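Local structure of putative glycosyl hydrolase (Bacteroides thetaiotaomicron VPI-5482, 3K11) at residues A[41-46]-A[82-87]; A[154-159]-A[275-280]; A[168-173]-A[215-220]; A[209-214]-A[223-228]. The protein probably acts as a hydrolase of glycosyl hydrolase family 88, although its precise function is not known. All blocks are in the same frame, centred on the assembly; numbering follows the deposited sequence.

How the contacts relate
From the N terminus, contact 1 comes first. It joins the end of helix 29-45 to the start of helix 82-98 and closes its loop before contact 2 opens. Contact 2 then ties helix 148-160 to helix 265-281 and closes a loop of 115 residues. Contacts 3 and 4 both nest inside that loop. They cross each other, since their segments alternate along the chain: 168-173, 209-214, 215-220, 223-228. Both use helix 202-217, which contact 3 joins to helix 167-180 and contact 4 to helix 222-240. Contacts 2, 3 and 4 touch one another. Contact 1 stands apart, its nearest atoms about 7 Å from those of contact 2.

Contact 1. Residues A[41-46]-A[82-87]; sequences AYIDKE and YEWGVT
Ile-43 and Thr-87 have the closest CA atoms of the two segments, 9.7 Å apart. Segment 41-46 holds the last turn of helix 29-45, and segment 82-87 opens helix 82-98. The backbones stay well separated, and side chains bridge the gap. Ile-43 meets Trp-84 at the rim of the six-membered ring, in the plane of the indole. Its CB lies 3.8 Å from CZ2 of Trp-84, and its CG2 lies 3.9 Å from CH2 of the same ring. CG1 of Ile-43 sits between its own backbone N and carbonyl carbon (chi1 63°). From there CD1 meets CG2 of Thr-87 tip to tip at 3.9 Å. The helices belong to the helical fold of the six-hairpin clan, an (alpha/alpha)6 barrel in this family. Helix 82-98 appears to belong to the inner ring and helix 29-45 to the outer. The indole is held from several directions. Thr-87 OG1 lies 3.4 Å above the plane of the Trp-84 ring, offset toward its rim. Trp-84 NE1 is hydrogen-bonded to Tyr-106 OH, which ties the ring to helix 101-128. Phe-77 stacks on Trp-84, and Tyr-88 meets it edge to face.

Contact 2. Residues A[154-159]-A[275-280]; sequences MIKLRL and ACELLD. With EDO (1,2-ethanediol), chain P.
Lys-156 and Glu-277 carry the whole contact through one salt bridge. NZ of Lys-156 donates a hydrogen bond of 2.7 Å to OE2 of Glu-277, which accepts it with its syn lone pair. The second carboxylate oxygen, OE1 of Glu-277, is farther from NZ of Lys-156, at 3.4 Å. The lysine is extended beyond CG, while the glutamate bends at chi2 (-76°). The two side chains cross at about a right angle. Glu-277 is buried, and its OE2 is satisfied there by the ammonium group of Lys-156. Lys-156 NZ is also hydrogen-bonded to Ser-89 OG, which helps to fix the ammonium group. Around this pair the contact is loose. The backbones are far apart, with 11.2 Å between the CA atoms of Lys-156 and Glu-277, and only 73 Å² is buried. Toward the C-terminal end of helix 148-160 a 1,2-ethanediol, probably from the crystallisation liquor, is bound. Its O2 donates to O of Leu-159 at 2.9 Å. Helix 202-217 flanks the pair and touches both partners: Gln-213 packs on Lys-156 and Pro-209 on Glu-277. Helix 101-128 packs behind helix 148-160, and helix 289-304 behind helix 265-281.

Contact 3. Residues A[168-173]-A[215-220]; sequences GLIQNY and SRYDKE
Tyr-217 reaches across to helix 167-180, where Ile-170 and Gln-171 meet its ring from different sides. Ile-170 comes from the opposite direction. Its CD1 is 3.7 Å from CZ of Tyr-217, and its CG2 lies over one ring face, 4.0 Å from CE2 of Tyr-217. Gln-171 comes in at the ring edge instead. Its NE2 lies in the ring plane, 3.7 Å from CE2 of Tyr-217. The amide and ring planes are 39° apart, and this is packing without a hydrogen bond between the two segments. In Tyr-217 the ring is swung anti to the backbone N (chi1 -171°), which carries it over to the other helix. Gln-171 bends at chi2 (-62°), and its end thereby comes nearer to the ring.

Further out, Asp-167 sets both polar groups. Its OD1 is hydrogen-bonded to OH of Tyr-217 and also to NE2 of Gln-171. Arg-158 NE of helix 148-160 is hydrogen-bonded to the same tyrosine hydroxyl. The hydroxyl thus has partners on two helices, which fix the position of the end of the side chain. Met-154 of helix 148-160 packs on Ile-170. The contact joins the C-terminal end of helix 202-217 to the first turns of helix 167-180. Packing of an apparently inner helix, 202-217, on an apparently outer one, 167-180, is consistent with the (alpha/alpha)6 barrel of the six-hairpin glycosidases.

Contact 4. Residues A[209-214]-A[223-228]; sequences PAVAQM and NKYLAE
Val-211 and Tyr-225 touch where two nearly antiparallel helices come close. The axes of segments 209-214 and 223-228 approach to 7.8 Å, with 156° between their directions. The CA atoms of Val-211 and Tyr-225 are 5.8 Å apart. Val-211 sets CG1 anti to its backbone N (chi1 179°), which directs this methyl to the other helix. There CG1 lies 3.4 Å from O of Tyr-225 and 4.0 Å from CB of Glu-228. Tyr-225 answers with its CB, 3.5 Å from O of Val-211. The backbones are thus close enough for each carbonyl oxygen to touch a side chain of the other helix. Beyond CB the tyrosine ring lies beside Met-214, a selenomethionine. CD2 of Tyr-225 is 3.7 Å from CB of Met-214. The Met-214 chain bends at chi2 and again at chi3, which takes SE to Ile-155 and Ile-170 and leaves CB to meet the ring. Glu-228 offers only its aliphatic part to Val-211. It bends at chi2 (64°), and its carboxylate leads away. OE2 of Glu-228 is hydrogen-bonded to Gln-232 NE2 and forms a salt bridge with Arg-183. Phe-174 of helix 167-180 meets the Tyr-225 ring edge to face. Helix 148-160 packs on Ala-210, Gln-213 and Met-214, while Val-281 of helix 265-281 touches both Ala-212 and Leu-226.

Contact 1. Residues A[41-46]-A[82-87]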
# COMPACT_ATOMS: atom_id res chain seq x y z
N ALA A 41 -36.78 -9.12 -9.66
CA ALA A 41 -38.13 -8.51 -9.82
C ALA A 41 -37.98 -7.10 -10.36
O ALA A 41 -38.72 -6.65 -11.22
CB ALA A 41 -38.88 -8.50 -8.49
N TYR A 42 -36.99 -6.39 -9.86
CA TYR A 42 -36.75 -5.04 -10.31
C TYR A 42 -36.37 -4.97 -11.79
O TYR A 42 -36.96 -4.23 -12.54
CB TYR A 42 -35.65 -4.40 -9.46
CG TYR A 42 -35.25 -3.03 -9.95
CD1 TYR A 42 -36.14 -1.98 -9.93
CD2 TYR A 42 -33.98 -2.79 -10.42
CE1 TYR A 42 -35.77 -0.72 -10.40
CE2 TYR A 42 -33.62 -1.55 -10.89
CZ TYR A 42 -34.50 -0.52 -10.87
OH TYR A 42 -34.07 0.71 -11.36
N ILE A 43 -35.40 -5.77 -12.21
CA ILE A 43 -34.93 -5.66 -13.59
C ILE A 43 -35.99 -6.16 -14.57
O ILE A 43 -36.01 -5.73 -15.71
CB ILE A 43 -33.58 -6.36 -13.83
CG1 ILE A 43 -33.67 -7.88 -13.60
CG2 ILE A 43 -32.49 -5.70 -12.96
CD1 ILE A 43 -33.00 -8.69 -14.66
N ASP A 44 -36.82 -7.08 -14.12
CA ASP A 44 -37.87 -7.65 -14.97
C ASP A 44 -38.78 -6.51 -15.48
O ASP A 44 -39.03 -6.38 -16.73
CB ASP A 44 -38.66 -8.66 -14.15
CG ASP A 44 -39.65 -9.48 -14.98
OD1 ASP A 44 -39.47 -9.61 -16.22
OD2 ASP A 44 -40.58 -10.01 -14.35
N LYS A 45 -39.23 -5.67 -14.53
CA LYS A 45 -40.12 -4.51 -14.85
C LYS A 45 -39.41 -3.35 -15.56
O LYS A 45 -40.08 -2.51 -16.15
CB LYS A 45 -40.98 -4.02 -13.66
CG LYS A 45 -40.39 -3.90 -12.23
CD LYS A 45 -39.40 -2.73 -12.03
CE LYS A 45 -40.08 -1.40 -12.02
NZ LYS A 45 -39.35 -0.15 -11.68
N GLU A 46 -38.09 -3.32 -15.51
CA GLU A 46 -37.30 -2.29 -16.18
C GLU A 46 -36.67 -2.68 -17.49
O GLU A 46 -35.80 -1.95 -18.02
CB GLU A 46 -36.19 -1.85 -15.21
CG GLU A 46 -36.72 -1.06 -14.04
CD GLU A 46 -37.34 0.27 -14.48
OE1 GLU A 46 -37.19 0.69 -15.65
OE2 GLU A 46 -37.97 0.89 -13.64
N TYR A 82 -23.86 -5.07 -23.74
CA TYR A 82 -23.01 -6.15 -23.22
C TYR A 82 -23.31 -6.41 -21.76
O TYR A 82 -23.26 -7.55 -21.32
CB TYR A 82 -21.53 -5.85 -23.45
CG TYR A 82 -20.90 -4.80 -22.59
CD1 TYR A 82 -20.42 -5.13 -21.33
CD2 TYR A 82 -20.66 -3.54 -23.05
CE1 TYR A 82 -19.80 -4.20 -20.55
CE2 TYR A 82 -20.03 -2.61 -22.27
CZ TYR A 82 -19.62 -2.95 -21.00
OH TYR A 82 -18.92 -2.04 -20.20
N GLU A 83 -23.68 -5.35 -21.04
CA GLU A 83 -24.10 -5.49 -19.63
C GLU A 83 -25.23 -6.48 -19.50
O GLU A 83 -25.25 -7.32 -18.60
CB GLU A 83 -24.47 -4.14 -19.00
CG GLU A 83 -23.38 -3.09 -19.01
CD GLU A 83 -23.51 -2.10 -20.16
OE1 GLU A 83 -23.53 -2.53 -21.31
OE2 GLU A 83 -23.56 -0.89 -19.89
N TRP A 84 -26.19 -6.41 -20.42
CA TRP A 84 -27.30 -7.35 -20.32
C TRP A 84 -26.92 -8.74 -20.82
O TRP A 84 -27.48 -9.72 -20.36
CB TRP A 84 -28.59 -6.78 -20.98
CG TRP A 84 -29.69 -6.78 -19.98
CD1 TRP A 84 -30.85 -7.47 -20.03
CD2 TRP A 84 -29.64 -6.16 -18.69
NE1 TRP A 84 -31.56 -7.27 -18.89
CE2 TRP A 84 -30.84 -6.47 -18.04
CE3 TRP A 84 -28.70 -5.37 -18.03
CZ2 TRP A 84 -31.14 -6.01 -16.76
CZ3 TRP A 84 -29.00 -4.90 -16.74
CH2 TRP A 84 -30.19 -5.23 -16.13
N GLY A 85 -25.94 -8.82 -21.74
CA GLY A 85 -25.35 -10.12 -22.09
C GLY A 85 -24.90 -10.82 -20.80
O GLY A 85 -25.14 -12.04 -20.59
N VAL A 86 -24.29 -10.07 -19.90
CA VAL A 86 -23.89 -10.67 -18.62
C VAL A 86 -25.13 -11.11 -17.83
O VAL A 86 -25.19 -12.24 -17.27
CB VAL A 86 -22.99 -9.71 -17.79
CG1 VAL A 86 -22.58 -10.39 -16.46
CG2 VAL A 86 -21.79 -9.26 -18.60
N THR A 87 -26.15 -10.26 -17.80
CA THR A 87 -27.39 -10.60 -17.06
C THR A 87 -28.00 -11.88 -17.59
O THR A 87 -28.47 -12.73 -16.80
CB THR A 87 -28.38 -9.44 -17.15
OG1 THR A 87 -27.81 -8.28 -16.53
CG2 THR A 87 -29.75 -9.80 -16.47

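Contact 2. Residues A[154-159]-A[275-280]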
# COMPACT_ATOMS: atom_id res chain seq x y z
N MSE A 154 -26.77 -16.36 -25.83
CA MSE A 154 -27.69 -16.96 -26.80
C MSE A 154 -27.23 -18.36 -27.18
O MSE A 154 -28.04 -19.25 -27.30
CB MSE A 154 -27.79 -16.10 -28.05
CG MSE A 154 -28.61 -14.85 -27.82
SE MSE A 154 -28.71 -13.79 -29.47
CE MSE A 154 -29.92 -12.44 -28.81
N ILE A 155 -25.91 -18.54 -27.40
CA ILE A 155 -25.37 -19.89 -27.63
C ILE A 155 -25.66 -20.82 -26.44
O ILE A 155 -26.20 -21.91 -26.61
CB ILE A 155 -23.86 -19.82 -27.89
CG1 ILE A 155 -23.58 -19.15 -29.25
CG2 ILE A 155 -23.26 -21.23 -27.90
CD1 ILE A 155 -22.08 -18.58 -29.34
N LYS A 156 -25.38 -20.35 -25.22
CA LYS A 156 -25.62 -21.15 -24.04
C LYS A 156 -27.05 -21.64 -23.94
O LYS A 156 -27.30 -22.82 -23.70
CB LYS A 156 -25.27 -20.37 -22.79
CG LYS A 156 -23.78 -20.18 -22.56
CD LYS A 156 -23.59 -19.17 -21.46
CE LYS A 156 -22.15 -19.04 -20.99
NZ LYS A 156 -22.01 -18.00 -19.92
N LEU A 157 -28.01 -20.75 -24.16
CA LEU A 157 -29.40 -21.17 -24.04
C LEU A 157 -29.87 -22.01 -25.22
O LEU A 157 -30.58 -22.99 -25.05
CB LEU A 157 -30.33 -19.98 -23.81
CG LEU A 157 -31.78 -20.33 -23.38
CD1 LEU A 157 -31.77 -21.19 -22.11
CD2 LEU A 157 -32.57 -19.05 -23.12
N ARG A 158 -29.43 -21.66 -26.43
CA ARG A 158 -29.85 -22.45 -27.56
C ARG A 158 -29.33 -23.88 -27.48
O ARG A 158 -30.02 -24.82 -27.91
CB ARG A 158 -29.44 -21.81 -28.88
CG ARG A 158 -29.95 -22.61 -30.07
CD ARG A 158 -30.02 -21.75 -31.32
NE ARG A 158 -29.99 -22.66 -32.45
CZ ARG A 158 -31.01 -23.40 -32.82
NH1 ARG A 158 -32.20 -23.30 -32.23
NH2 ARG A 158 -30.86 -24.26 -33.83
N LEU A 159 -28.14 -24.07 -26.94
CA LEU A 159 -27.64 -25.43 -26.76
C LEU A 159 -28.46 -26.21 -25.73
O LEU A 159 -28.44 -27.44 -25.75
CB LEU A 159 -26.17 -25.43 -26.41
CG LEU A 159 -25.24 -25.03 -27.58
CD1 LEU A 159 -23.82 -24.77 -27.07
CD2 LEU A 159 -25.22 -26.05 -28.72
N ALA A 275 -11.45 -16.24 -17.74
CA ALA A 275 -10.81 -17.51 -17.37
C ALA A 275 -11.85 -18.54 -16.95
O ALA A 275 -11.78 -19.70 -17.35
CB ALA A 275 -9.78 -17.27 -16.28
N CYS A 276 -12.85 -18.15 -16.14
CA CYS A 276 -13.94 -19.07 -15.77
C CYS A 276 -14.74 -19.53 -16.97
O CYS A 276 -15.00 -20.71 -17.09
CB CYS A 276 -14.88 -18.41 -14.75
SG CYS A 276 -14.14 -18.12 -13.12
N GLU A 277 -15.13 -18.61 -17.86
CA GLU A 277 -15.89 -19.00 -19.03
C GLU A 277 -15.13 -19.97 -19.94
O GLU A 277 -15.72 -20.92 -20.50
CB GLU A 277 -16.29 -17.77 -19.81
CG GLU A 277 -17.32 -16.86 -19.11
CD GLU A 277 -18.71 -17.40 -19.13
OE1 GLU A 277 -19.06 -18.13 -18.20
OE2 GLU A 277 -19.48 -17.00 -20.02
N LEU A 278 -13.84 -19.72 -20.11
CA LEU A 278 -12.97 -20.57 -20.93
C LEU A 278 -12.72 -21.91 -20.28
O LEU A 278 -12.84 -22.95 -20.92
CB LEU A 278 -11.65 -19.84 -21.22
CG LEU A 278 -10.62 -20.54 -22.09
CD1 LEU A 278 -11.24 -20.97 -23.40
CD2 LEU A 278 -9.37 -19.63 -22.31
N LEU A 279 -12.41 -21.90 -18.98
CA LEU A 279 -12.22 -23.15 -18.26
C LEU A 279 -13.50 -24.02 -18.12
O LEU A 279 -13.44 -25.26 -17.97
CB LEU A 279 -11.51 -22.89 -16.93
CG LEU A 279 -10.06 -22.47 -17.01
CD1 LEU A 279 -9.66 -21.90 -15.69
CD2 LEU A 279 -9.12 -23.61 -17.47
N ASP A 280 -14.68 -23.38 -18.22
CA ASP A 280 -15.93 -24.13 -18.30
C ASP A 280 -16.02 -24.92 -19.58
O ASP A 280 -16.73 -25.91 -19.65
CB ASP A 280 -17.12 -23.17 -18.25
CG ASP A 280 -17.43 -22.66 -16.84
OD1 ASP A 280 -16.93 -23.22 -15.82
OD2 ASP A 280 -18.24 -21.67 -16.75
C1 EDO P . -32.54 -29.50 -26.65
O1 EDO P . -33.37 -28.70 -27.47
C2 EDO P . -31.13 -29.36 -27.18
O2 EDO P . -30.30 -29.59 -26.05

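Contact 3. Residues A[168-173]-A[215-220]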
# COMPACT_ATOMS: atom_id res chain seq x y z
N GLY A 168 -30.00 -16.99 -36.29
CA GLY A 168 -29.69 -15.87 -37.17
C GLY A 168 -28.91 -14.78 -36.43
O GLY A 168 -27.91 -14.24 -36.94
N LEU A 169 -29.32 -14.50 -35.19
CA LEU A 169 -28.63 -13.48 -34.40
C LEU A 169 -27.21 -13.93 -34.04
O LEU A 169 -26.29 -13.13 -34.11
CB LEU A 169 -29.41 -13.14 -33.13
CG LEU A 169 -30.76 -12.43 -33.36
CD1 LEU A 169 -31.64 -12.53 -32.15
CD2 LEU A 169 -30.47 -10.99 -33.69
N ILE A 170 -27.07 -15.19 -33.64
CA ILE A 170 -25.77 -15.77 -33.30
C ILE A 170 -24.85 -15.70 -34.51
O ILE A 170 -23.70 -15.26 -34.41
CB ILE A 170 -25.88 -17.24 -32.81
CG1 ILE A 170 -26.54 -17.33 -31.45
CG2 ILE A 170 -24.52 -17.94 -32.81
CD1 ILE A 170 -26.96 -18.76 -31.07
N GLN A 171 -25.33 -16.12 -35.67
CA GLN A 171 -24.43 -16.09 -36.85
C GLN A 171 -23.99 -14.68 -37.20
O GLN A 171 -22.82 -14.45 -37.55
CB GLN A 171 -25.08 -16.75 -38.07
CG GLN A 171 -25.44 -18.26 -37.88
CD GLN A 171 -24.27 -19.14 -37.63
OE1 GLN A 171 -23.15 -18.82 -38.01
NE2 GLN A 171 -24.50 -20.26 -36.93
N ASN A 172 -24.91 -13.72 -37.08
CA ASN A 172 -24.58 -12.33 -37.39
C ASN A 172 -23.55 -11.77 -36.41
O ASN A 172 -22.59 -11.12 -36.78
CB ASN A 172 -25.85 -11.48 -37.33
CG ASN A 172 -25.65 -10.06 -37.81
OD1 ASN A 172 -25.16 -9.86 -38.91
ND2 ASN A 172 -26.05 -9.08 -37.01
N TYR A 173 -23.80 -11.97 -35.14
CA TYR A 173 -22.88 -11.52 -34.11
C TYR A 173 -21.51 -12.16 -34.29
O TYR A 173 -20.46 -11.49 -34.26
CB TYR A 173 -23.42 -11.90 -32.76
CG TYR A 173 -24.47 -10.98 -32.14
CD1 TYR A 173 -24.37 -9.60 -32.21
CD2 TYR A 173 -25.49 -11.52 -31.36
CE1 TYR A 173 -25.31 -8.78 -31.56
CE2 TYR A 173 -26.42 -10.73 -30.74
CZ TYR A 173 -26.33 -9.36 -30.84
OH TYR A 173 -27.25 -8.58 -30.14
N SER A 215 -17.29 -22.97 -30.13
CA SER A 215 -16.70 -24.30 -30.29
C SER A 215 -17.70 -25.39 -29.95
O SER A 215 -17.58 -26.50 -30.45
CB SER A 215 -15.42 -24.47 -29.46
OG SER A 215 -15.71 -24.81 -28.12
N ARG A 216 -18.67 -25.09 -29.10
CA ARG A 216 -19.72 -26.02 -28.70
C ARG A 216 -20.90 -26.01 -29.67
O ARG A 216 -21.64 -27.00 -29.81
CB ARG A 216 -20.27 -25.67 -27.30
CG ARG A 216 -19.25 -25.64 -26.18
CD ARG A 216 -19.87 -25.21 -24.87
NE ARG A 216 -20.90 -26.18 -24.47
CZ ARG A 216 -22.11 -25.89 -23.97
NH1 ARG A 216 -22.56 -24.64 -23.76
NH2 ARG A 216 -22.91 -26.91 -23.67
N TYR A 217 -21.07 -24.88 -30.35
CA TYR A 217 -22.26 -24.65 -31.20
C TYR A 217 -22.06 -25.07 -32.64
O TYR A 217 -23.00 -25.54 -33.28
CB TYR A 217 -22.59 -23.16 -31.17
CG TYR A 217 -23.89 -22.75 -31.81
CD1 TYR A 217 -25.08 -22.79 -31.09
CD2 TYR A 217 -23.92 -22.23 -33.08
CE1 TYR A 217 -26.26 -22.38 -31.64
CE2 TYR A 217 -25.07 -21.81 -33.64
CZ TYR A 217 -26.26 -21.91 -32.94
OH TYR A 217 -27.43 -21.46 -33.52
N ASP A 218 -20.85 -24.88 -33.14
CA ASP A 218 -20.50 -25.30 -34.49
C ASP A 218 -19.59 -26.55 -34.38
O ASP A 218 -18.40 -26.46 -34.19
CB ASP A 218 -19.85 -24.12 -35.22
CG ASP A 218 -19.47 -24.44 -36.64
OD1 ASP A 218 -19.55 -25.62 -37.02
OD2 ASP A 218 -19.08 -23.50 -37.35
N LYS A 219 -20.21 -27.72 -34.51
CA LYS A 219 -19.55 -29.03 -34.41
C LYS A 219 -18.30 -29.14 -35.31
O LYS A 219 -17.20 -29.58 -34.89
CB LYS A 219 -20.56 -30.11 -34.82
N GLU A 220 -18.46 -28.64 -36.53
CA GLU A 220 -17.39 -28.62 -37.52
C GLU A 220 -16.15 -27.83 -37.13
O GLU A 220 -15.09 -28.13 -37.59
CB GLU A 220 -17.87 -28.00 -38.84
CG GLU A 220 -19.12 -28.61 -39.49
CD GLU A 220 -18.92 -30.06 -39.90
OE1 GLU A 220 -18.80 -30.94 -39.01
OE2 GLU A 220 -18.91 -30.31 -41.12

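Contact 4. Residues A[209-214]-A[223-228]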
# COMPACT_ATOMS: atom_id res chain seq x y z
N PRO A 209 -15.24 -15.56 -24.47
CA PRO A 209 -16.35 -16.49 -24.20
C PRO A 209 -17.18 -16.86 -25.42
O PRO A 209 -17.60 -18.02 -25.56
CB PRO A 209 -17.17 -15.75 -23.14
CG PRO A 209 -16.12 -14.92 -22.40
CD PRO A 209 -15.32 -14.39 -23.58
N ALA A 210 -17.42 -15.90 -26.32
CA ALA A 210 -18.18 -16.17 -27.54
C ALA A 210 -17.48 -17.23 -28.40
O ALA A 210 -18.12 -18.12 -28.96
CB ALA A 210 -18.36 -14.88 -28.34
N VAL A 211 -16.17 -17.05 -28.55
CA VAL A 211 -15.36 -17.99 -29.33
C VAL A 211 -15.39 -19.36 -28.65
O VAL A 211 -15.62 -20.36 -29.30
CB VAL A 211 -13.92 -17.47 -29.57
CG1 VAL A 211 -13.10 -18.51 -30.38
CG2 VAL A 211 -13.95 -16.09 -30.30
N ALA A 212 -15.17 -19.42 -27.33
CA ALA A 212 -15.26 -20.67 -26.58
C ALA A 212 -16.63 -21.36 -26.74
O ALA A 212 -16.72 -22.57 -27.00
CB ALA A 212 -14.90 -20.44 -25.06
N GLN A 213 -17.72 -20.60 -26.64
CA GLN A 213 -19.05 -21.18 -26.81
C GLN A 213 -19.32 -21.62 -28.23
O GLN A 213 -19.98 -22.65 -28.44
CB GLN A 213 -20.13 -20.21 -26.30
CG GLN A 213 -20.19 -20.13 -24.76
CD GLN A 213 -20.67 -21.40 -24.12
OE1 GLN A 213 -21.49 -22.11 -24.68
NE2 GLN A 213 -20.15 -21.70 -22.94
N MSE A 214 -18.83 -20.87 -29.21
CA MSE A 214 -19.01 -21.28 -30.61
C MSE A 214 -18.35 -22.62 -30.87
O MSE A 214 -18.81 -23.35 -31.77
CB MSE A 214 -18.45 -20.30 -31.63
CG MSE A 214 -19.32 -19.26 -32.13
SE MSE A 214 -21.08 -19.66 -32.72
CE MSE A 214 -20.95 -19.84 -34.54
N ASN A 223 -12.52 -27.71 -32.84
CA ASN A 223 -11.09 -27.56 -32.57
C ASN A 223 -10.56 -26.19 -32.92
O ASN A 223 -9.71 -25.63 -32.21
CB ASN A 223 -10.31 -28.63 -33.33
CG ASN A 223 -10.55 -30.03 -32.78
OD1 ASN A 223 -10.94 -30.20 -31.62
ND2 ASN A 223 -10.27 -31.02 -33.59
N LYS A 224 -11.02 -25.65 -34.04
CA LYS A 224 -10.59 -24.35 -34.49
C LYS A 224 -10.92 -23.25 -33.46
O LYS A 224 -10.10 -22.39 -33.17
CB LYS A 224 -11.29 -24.05 -35.80
CG LYS A 224 -11.13 -22.64 -36.40
CD LYS A 224 -11.71 -22.66 -37.84
CE LYS A 224 -12.49 -21.46 -38.24
NZ LYS A 224 -13.48 -21.84 -39.36
N TYR A 225 -12.12 -23.30 -32.90
CA TYR A 225 -12.55 -22.28 -31.95
C TYR A 225 -11.94 -22.47 -30.56
O TYR A 225 -11.61 -21.51 -29.88
CB TYR A 225 -14.08 -22.13 -31.96
CG TYR A 225 -14.65 -21.59 -33.27
CD1 TYR A 225 -13.97 -20.65 -34.04
CD2 TYR A 225 -15.90 -21.96 -33.70
CE1 TYR A 225 -14.51 -20.18 -35.23
CE2 TYR A 225 -16.43 -21.49 -34.87
CZ TYR A 225 -15.73 -20.58 -35.62
OH TYR A 225 -16.25 -20.08 -36.80
N LEU A 226 -11.76 -23.71 -30.11
CA LEU A 226 -10.99 -23.93 -28.88
C LEU A 226 -9.60 -23.34 -28.99
O LEU A 226 -9.14 -22.69 -28.09
CB LEU A 226 -10.90 -25.44 -28.53
CG LEU A 226 -12.14 -26.21 -28.06
CD1 LEU A 226 -11.86 -27.75 -27.96
CD2 LEU A 226 -12.71 -25.68 -26.72
N ALA A 227 -8.94 -23.55 -30.12
CA ALA A 227 -7.60 -23.06 -30.28
C ALA A 227 -7.58 -21.55 -30.34
O ALA A 227 -6.69 -20.94 -29.77
CB ALA A 227 -6.91 -23.68 -31.51
N GLU A 228 -8.54 -20.94 -31.04
CA GLU A 228 -8.57 -19.46 -31.13
C GLU A 228 -8.88 -18.84 -29.79
O GLU A 228 -8.25 -17.85 -29.42
CB GLU A 228 -9.57 -19.01 -32.18
CG GLU A 228 -9.59 -17.49 -32.44
CD GLU A 228 -8.29 -16.94 -32.99
OE1 GLU A 228 -7.43 -17.73 -33.47
OE2 GLU A 228 -8.14 -15.71 -32.98